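Local coordinates for protein beta-lactamase (Nostoc sp., PDB 6NHS) that probably hydrolyses the amide bond of beta-lactam antibiotics as a class D, serine-dependent beta-lactamase of the penicillin-binding protein fold, at residues K66-I79 against F108-K122. Residues are numbered along the deposited sequence; the frame is centred on the assembly and turned at random.
Sequences KIFNSLVALETGVI and FRNSTVWFYQVLARK. With FMT (formic acid), chain K.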
loop_
_atom_site.group_PDB
_atom_site.type_symbol
_atom_site.label_atom_id
_atom_site.label_comp_id
_atom_site.label_asym_id
_atom_site.label_seq_id
_atom_site.Cartn_x
_atom_site.Cartn_y
_atom_site.Cartn_z
ATOM N N LYS A 66 -4.536 -3.094 -0.179
ATOM C CA LYS A 66 -4.332 -4.537 -0.083
ATOM C C LYS A 66 -3.519 -4.912 1.151
ATOM O O LYS A 66 -3.663 -6.027 1.666
ATOM C CB LYS A 66 -3.642 -5.068 -1.345
ATOM C CG LYS A 66 -4.513 -5.073 -2.595
ATOM C CD LYS A 66 -3.793 -5.778 -3.752
ATOM C CE LYS A 66 -4.723 -6.012 -4.940
ATOM N NZ LYS A 66 -5.038 -4.773 -5.698
ATOM N N ILE A 67 -2.663 -4.008 1.636
ATOM C CA ILE A 67 -1.906 -4.291 2.856
ATOM C C ILE A 67 -2.855 -4.450 4.038
ATOM O O ILE A 67 -2.806 -5.446 4.769
ATOM C CB ILE A 67 -0.864 -3.190 3.118
ATOM C CG1 ILE A 67 0.155 -3.115 1.973
ATOM C CG2 ILE A 67 -0.168 -3.430 4.459
ATOM C CD1 ILE A 67 1.054 -1.865 2.043
ATOM N N PHE A 68 -3.742 -3.469 4.231
ATOM C CA PHE A 68 -4.738 -3.546 5.298
ATOM C C PHE A 68 -5.695 -4.713 5.078
ATOM O O PHE A 68 -5.984 -5.479 6.004
ATOM C CB PHE A 68 -5.503 -2.226 5.374
ATOM C CG PHE A 68 -6.571 -2.198 6.430
ATOM C CD1 PHE A 68 -7.851 -2.649 6.154
ATOM C CD2 PHE A 68 -6.295 -1.709 7.697
ATOM C CE1 PHE A 68 -8.840 -2.623 7.130
ATOM C CE2 PHE A 68 -7.280 -1.674 8.673
ATOM C CZ PHE A 68 -8.549 -2.139 8.388
ATOM N N ASN A 69 -6.200 -4.859 3.848
ATOM C CA ASN A 69 -7.168 -5.913 3.548
ATOM C C ASN A 69 -6.588 -7.299 3.825
ATOM O O ASN A 69 -7.287 -8.182 4.337
ATOM C CB ASN A 69 -7.613 -5.790 2.087
ATOM C CG ASN A 69 -9.031 -6.304 1.840
ATOM O OD1 ASN A 69 -9.653 -6.915 2.711
ATOM N ND2 ASN A 69 -9.546 -6.050 0.635
ATOM N N SER A 70 -5.308 -7.504 3.495
ATOM C CA SER A 70 -4.664 -8.797 3.725
ATOM C C SER A 70 -4.625 -9.139 5.209
ATOM O O SER A 70 -4.865 -10.288 5.597
ATOM C CB SER A 70 -3.234 -8.791 3.165
ATOM O OG SER A 70 -3.204 -8.486 1.780
ATOM N N LEU A 71 -4.292 -8.151 6.048
ATOM C CA LEU A 71 -4.246 -8.360 7.492
ATOM C C LEU A 71 -5.601 -8.789 8.033
ATOM O O LEU A 71 -5.697 -9.756 8.802
ATOM C CB LEU A 71 -3.790 -7.074 8.184
ATOM C CG LEU A 71 -2.364 -6.646 7.862
ATOM C CD1 LEU A 71 -2.166 -5.156 8.170
ATOM C CD2 LEU A 71 -1.399 -7.513 8.671
ATOM N N VAL A 72 -6.660 -8.067 7.661
ATOM C CA VAL A 72 -7.982 -8.364 8.207
ATOM C C VAL A 72 -8.481 -9.702 7.682
ATOM O O VAL A 72 -9.095 -10.486 8.418
ATOM C CB VAL A 72 -8.962 -7.222 7.878
ATOM C CG1 VAL A 72 -10.359 -7.548 8.388
ATOM C CG2 VAL A 72 -8.452 -5.879 8.469
ATOM N N ALA A 73 -8.221 -9.985 6.404
ATOM C CA ALA A 73 -8.679 -11.235 5.804
ATOM C C ALA A 73 -8.059 -12.435 6.504
ATOM O O ALA A 73 -8.750 -13.406 6.827
ATOM C CB ALA A 73 -8.350 -11.250 4.310
ATOM N N LEU A 74 -6.749 -12.386 6.743
ATOM C CA LEU A 74 -6.081 -13.475 7.450
ATOM C C LEU A 74 -6.517 -13.539 8.906
ATOM O O LEU A 74 -6.749 -14.630 9.440
ATOM C CB LEU A 74 -4.562 -13.310 7.354
ATOM C CG LEU A 74 -3.978 -13.618 5.969
ATOM C CD1 LEU A 74 -2.569 -13.006 5.834
ATOM C CD2 LEU A 74 -3.953 -15.126 5.702
ATOM N N GLU A 75 -6.632 -12.384 9.566
ATOM C CA GLU A 75 -6.984 -12.383 10.982
ATOM C C GLU A 75 -8.381 -12.949 11.211
ATOM O O GLU A 75 -8.597 -13.716 12.157
ATOM C CB GLU A 75 -6.884 -10.969 11.556
ATOM C CG GLU A 75 -6.977 -10.927 13.072
ATOM C CD GLU A 75 -5.796 -11.599 13.749
ATOM O OE1 GLU A 75 -4.710 -11.676 13.134
ATOM O OE2 GLU A 75 -5.948 -12.049 14.900
ATOM N N THR A 76 -9.348 -12.565 10.369
ATOM C CA THR A 76 -10.707 -13.082 10.488
ATOM C C THR A 76 -10.830 -14.504 9.977
ATOM O O THR A 76 -11.831 -15.167 10.261
ATOM C CB THR A 76 -11.696 -12.207 9.713
ATOM O OG1 THR A 76 -11.295 -12.145 8.335
ATOM C CG2 THR A 76 -11.758 -10.792 10.303
ATOM N N GLY A 77 -9.858 -14.969 9.200
ATOM C CA GLY A 77 -9.900 -16.318 8.684
ATOM C C GLY A 77 -10.724 -16.501 7.434
ATOM O O GLY A 77 -11.034 -17.645 7.081
ATOM N N VAL A 78 -11.083 -15.420 6.731
ATOM C CA VAL A 78 -11.803 -15.608 5.477
ATOM C C VAL A 78 -10.869 -16.134 4.396
ATOM O O VAL A 78 -11.334 -16.646 3.370
ATOM C CB VAL A 78 -12.515 -14.315 5.027
ATOM C CG1 VAL A 78 -13.401 -13.746 6.175
ATOM C CG2 VAL A 78 -11.528 -13.293 4.520
ATOM N N ILE A 79 -9.558 -16.006 4.597
ATOM C CA ILE A 79 -8.548 -16.709 3.813
ATOM C C ILE A 79 -7.603 -17.368 4.815
ATOM O O ILE A 79 -7.195 -16.738 5.799
ATOM C CB ILE A 79 -7.809 -15.762 2.839
ATOM C CG1 ILE A 79 -6.945 -16.541 1.832
ATOM C CG2 ILE A 79 -6.963 -14.707 3.578
ATOM C CD1 ILE A 79 -7.701 -16.979 0.583
ATOM N N PHE A 108 -1.458 -10.193 -4.307
ATOM C CA PHE A 108 -0.730 -9.005 -3.871
ATOM C C PHE A 108 0.298 -8.589 -4.917
ATOM O O PHE A 108 0.367 -7.418 -5.308
ATOM C CB PHE A 108 -0.051 -9.286 -2.529
ATOM C CG PHE A 108 0.427 -8.049 -1.806
ATOM C CD1 PHE A 108 1.715 -7.567 -1.999
ATOM C CD2 PHE A 108 -0.411 -7.379 -0.921
ATOM C CE1 PHE A 108 2.159 -6.430 -1.328
ATOM C CE2 PHE A 108 0.031 -6.235 -0.246
ATOM C CZ PHE A 108 1.316 -5.768 -0.451
ATOM N N ARG A 109 1.099 -9.551 -5.388
ATOM C CA ARG A 109 2.110 -9.276 -6.408
ATOM C C ARG A 109 1.496 -8.683 -7.673
ATOM O O ARG A 109 2.057 -7.757 -8.275
ATOM C CB ARG A 109 2.859 -10.572 -6.731
ATOM C CG ARG A 109 3.854 -10.488 -7.877
ATOM C CD ARG A 109 4.347 -11.888 -8.233
ATOM N NE ARG A 109 5.414 -11.863 -9.232
ATOM C CZ ARG A 109 5.911 -12.944 -9.826
ATOM N NH1 ARG A 109 5.425 -14.147 -9.535
ATOM N NH2 ARG A 109 6.887 -12.820 -10.717
ATOM N N ASN A 110 0.341 -9.202 -8.093
ATOM C CA ASN A 110 -0.258 -8.856 -9.372
ATOM C C ASN A 110 -1.316 -7.769 -9.267
ATOM O O ASN A 110 -1.939 -7.445 -10.280
ATOM C CB ASN A 110 -0.881 -10.105 -10.018
ATOM C CG ASN A 110 0.146 -11.175 -10.339
ATOM O OD1 ASN A 110 1.296 -10.874 -10.647
ATOM N ND2 ASN A 110 -0.273 -12.439 -10.274
ATOM N N SER A 111 -1.532 -7.202 -8.075
ATOM C CA SER A 111 -2.590 -6.214 -7.848
ATOM C C SER A 111 -3.947 -6.736 -8.322
ATOM O O SER A 111 -4.740 -6.010 -8.925
ATOM C CB SER A 111 -2.258 -4.875 -8.520
ATOM O OG SER A 111 -1.069 -4.313 -7.996
ATOM N N THR A 112 -4.226 -8.006 -8.020
ATOM C CA THR A 112 -5.415 -8.690 -8.531
ATOM C C THR A 112 -6.638 -8.248 -7.734
ATOM O O THR A 112 -6.939 -8.805 -6.676
ATOM C CB THR A 112 -5.215 -10.199 -8.473
ATOM O OG1 THR A 112 -3.983 -10.523 -9.134
ATOM C CG2 THR A 112 -6.360 -10.925 -9.178
ATOM N N VAL A 113 -7.362 -7.258 -8.271
ATOM C CA VAL A 113 -8.452 -6.613 -7.534
ATOM C C VAL A 113 -9.554 -7.609 -7.173
ATOM O O VAL A 113 -10.072 -7.594 -6.050
ATOM C CB VAL A 113 -9.017 -5.429 -8.342
ATOM C CG1 VAL A 113 -10.240 -4.840 -7.634
ATOM C CG2 VAL A 113 -7.941 -4.356 -8.551
ATOM N N TRP A 114 -9.946 -8.477 -8.114
ATOM C CA TRP A 114 -11.099 -9.336 -7.848
ATOM C C TRP A 114 -10.868 -10.239 -6.638
ATOM O O TRP A 114 -11.807 -10.511 -5.886
ATOM C CB TRP A 114 -11.463 -10.165 -9.085
ATOM C CG TRP A 114 -10.482 -11.255 -9.479
ATOM C CD1 TRP A 114 -9.587 -11.211 -10.510
ATOM C CD2 TRP A 114 -10.325 -12.548 -8.868
ATOM N NE1 TRP A 114 -8.876 -12.389 -10.574
ATOM C CE2 TRP A 114 -9.308 -13.225 -9.578
ATOM C CE3 TRP A 114 -10.949 -13.200 -7.799
ATOM C CZ2 TRP A 114 -8.898 -14.517 -9.246
ATOM C CZ3 TRP A 114 -10.539 -14.485 -7.467
ATOM C CH2 TRP A 114 -9.522 -15.129 -8.187
ATOM N N PHE A 115 -9.630 -10.700 -6.435
ATOM C CA PHE A 115 -9.300 -11.510 -5.263
ATOM C C PHE A 115 -9.607 -10.748 -3.979
ATOM O O PHE A 115 -10.256 -11.270 -3.063
ATOM C CB PHE A 115 -7.818 -11.907 -5.332
ATOM C CG PHE A 115 -7.370 -12.865 -4.250
ATOM C CD1 PHE A 115 -6.978 -12.400 -3.000
ATOM C CD2 PHE A 115 -7.291 -14.230 -4.503
ATOM C CE1 PHE A 115 -6.549 -13.282 -2.012
ATOM C CE2 PHE A 115 -6.854 -15.112 -3.524
ATOM C CZ PHE A 115 -6.484 -14.641 -2.284
ATOM N N TYR A 116 -9.180 -9.489 -3.910
ATOM C CA TYR A 116 -9.394 -8.702 -2.704
ATOM C C TYR A 116 -10.833 -8.234 -2.563
ATOM O O TYR A 116 -11.270 -7.946 -1.444
ATOM C CB TYR A 116 -8.419 -7.529 -2.698
ATOM C CG TYR A 116 -7.055 -7.963 -2.228
ATOM C CD1 TYR A 116 -6.706 -7.861 -0.893
ATOM C CD2 TYR A 116 -6.134 -8.517 -3.111
ATOM C CE1 TYR A 116 -5.472 -8.268 -0.448
ATOM C CE2 TYR A 116 -4.893 -8.935 -2.675
ATOM C CZ TYR A 116 -4.568 -8.804 -1.339
ATOM O OH TYR A 116 -3.335 -9.203 -0.883
ATOM N N GLN A 117 -11.590 -8.167 -3.660
ATOM C CA GLN A 117 -13.015 -7.888 -3.531
ATOM C C GLN A 117 -13.746 -9.058 -2.880
ATOM O O GLN A 117 -14.668 -8.853 -2.080
ATOM C CB GLN A 117 -13.609 -7.555 -4.897
ATOM C CG GLN A 117 -13.183 -6.185 -5.424
ATOM C CD GLN A 117 -13.718 -5.920 -6.817
ATOM O OE1 GLN A 117 -13.541 -6.732 -7.725
ATOM N NE2 GLN A 117 -14.395 -4.795 -6.988
ATOM N N VAL A 118 -13.350 -10.294 -3.202
ATOM C CA VAL A 118 -13.911 -11.451 -2.501
ATOM C C VAL A 118 -13.590 -11.365 -1.012
ATOM O O VAL A 118 -14.462 -11.571 -0.159
ATOM C CB VAL A 118 -13.386 -12.767 -3.106
ATOM C CG1 VAL A 118 -13.886 -13.963 -2.287
ATOM C CG2 VAL A 118 -13.800 -12.903 -4.568
ATOM N N LEU A 119 -12.332 -11.051 -0.681
ATOM C CA LEU A 119 -11.941 -10.968 0.726
ATOM C C LEU A 119 -12.791 -9.948 1.470
ATOM O O LEU A 119 -13.274 -10.221 2.574
ATOM C CB LEU A 119 -10.460 -10.609 0.846
ATOM C CG LEU A 119 -9.435 -11.604 0.284
ATOM C CD1 LEU A 119 -8.026 -11.111 0.583
ATOM C CD2 LEU A 119 -9.638 -13.005 0.870
ATOM N N ALA A 120 -13.008 -8.778 0.862
ATOM C CA ALA A 120 -13.775 -7.725 1.522
ATOM C C ALA A 120 -15.223 -8.141 1.738
ATOM O O ALA A 120 -15.798 -7.865 2.797
ATOM C CB ALA A 120 -13.702 -6.436 0.700
ATOM N N ARG A 121 -15.835 -8.792 0.741
ATOM C CA ARG A 121 -17.208 -9.259 0.898
ATOM C C ARG A 121 -17.317 -10.267 2.030
ATOM O O ARG A 121 -18.269 -10.225 2.819
ATOM C CB ARG A 121 -17.724 -9.877 -0.406
ATOM C CG ARG A 121 -17.883 -8.906 -1.563
ATOM C CD ARG A 121 -18.424 -9.618 -2.829
ATOM N NE ARG A 121 -18.148 -8.803 -4.004
ATOM C CZ ARG A 121 -17.319 -9.134 -4.986
ATOM N NH1 ARG A 121 -16.704 -10.312 -4.987
ATOM N NH2 ARG A 121 -17.126 -8.283 -5.987
ATOM N N LYS A 122 -16.350 -11.180 2.127
ATOM C CA LYS A 122 -16.409 -12.217 3.152
ATOM C C LYS A 122 -16.125 -11.645 4.538
ATOM O O LYS A 122 -16.716 -12.088 5.529
ATOM C CB LYS A 122 -15.426 -13.335 2.811
ATOM C CG LYS A 122 -15.821 -14.116 1.551
ATOM C CD LYS A 122 -14.781 -15.172 1.200
ATOM C CE LYS A 122 -14.793 -16.338 2.173
ATOM N NZ LYS A 122 -13.756 -17.354 1.769
HETATM C C FMT K . -7.810 -3.830 -5.002
HETATM O O1 FMT K . -7.627 -4.523 -4.032
HETATM O O2 FMT K . -6.935 -3.073 -5.423
#
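Lys66 lies across Tyr116 where two helices of the all-helical part of a serine beta-lactamase fold cross at 50°, a worked example of a buried helix pair that also shapes a polar pocket. The lysine belongs to what is probably the SxxK motif. Its CG stands 3.6 Å from the centroid of the Tyr116 ring, almost on the ring normal, a CH-pi contact; CD stays over the same face and CE runs on past CD2. A bend at the last torsion (chi4 73°) brings NZ to O2 of a bound formic acid molecule, probably from the crystallisation liquor, 2.6 Å away; Ser63 OG bonds to both. Ser111 OG, in the Schellman motif ending helix 104-110, is hydrogen-bonded to Lys203 NZ of the probable KTG motif. At the far end of the ring, Tyr116 OH donates to Ser70 OG at 2.8 Å, and that OG donates in turn to Lys66 O, so the phenol is fixed at both face and rim. Asn69 ND2 passes the ring edge to make a weak bond with Tyr116 O, while its buried OD1 has no hydrogen-bonding partner in the model. Beyond it, Ala73 CB meets Leu119 CD1 at 3.7 Å, and Leu119 CD2 lies against buried Ile79 CB. The looser side lies at partly exposed Val78 and exposed Lys122, whose chain, bent at chi3 (72°), turns NZ to Val78 O at 3.0 Å, in the carbonyl plane.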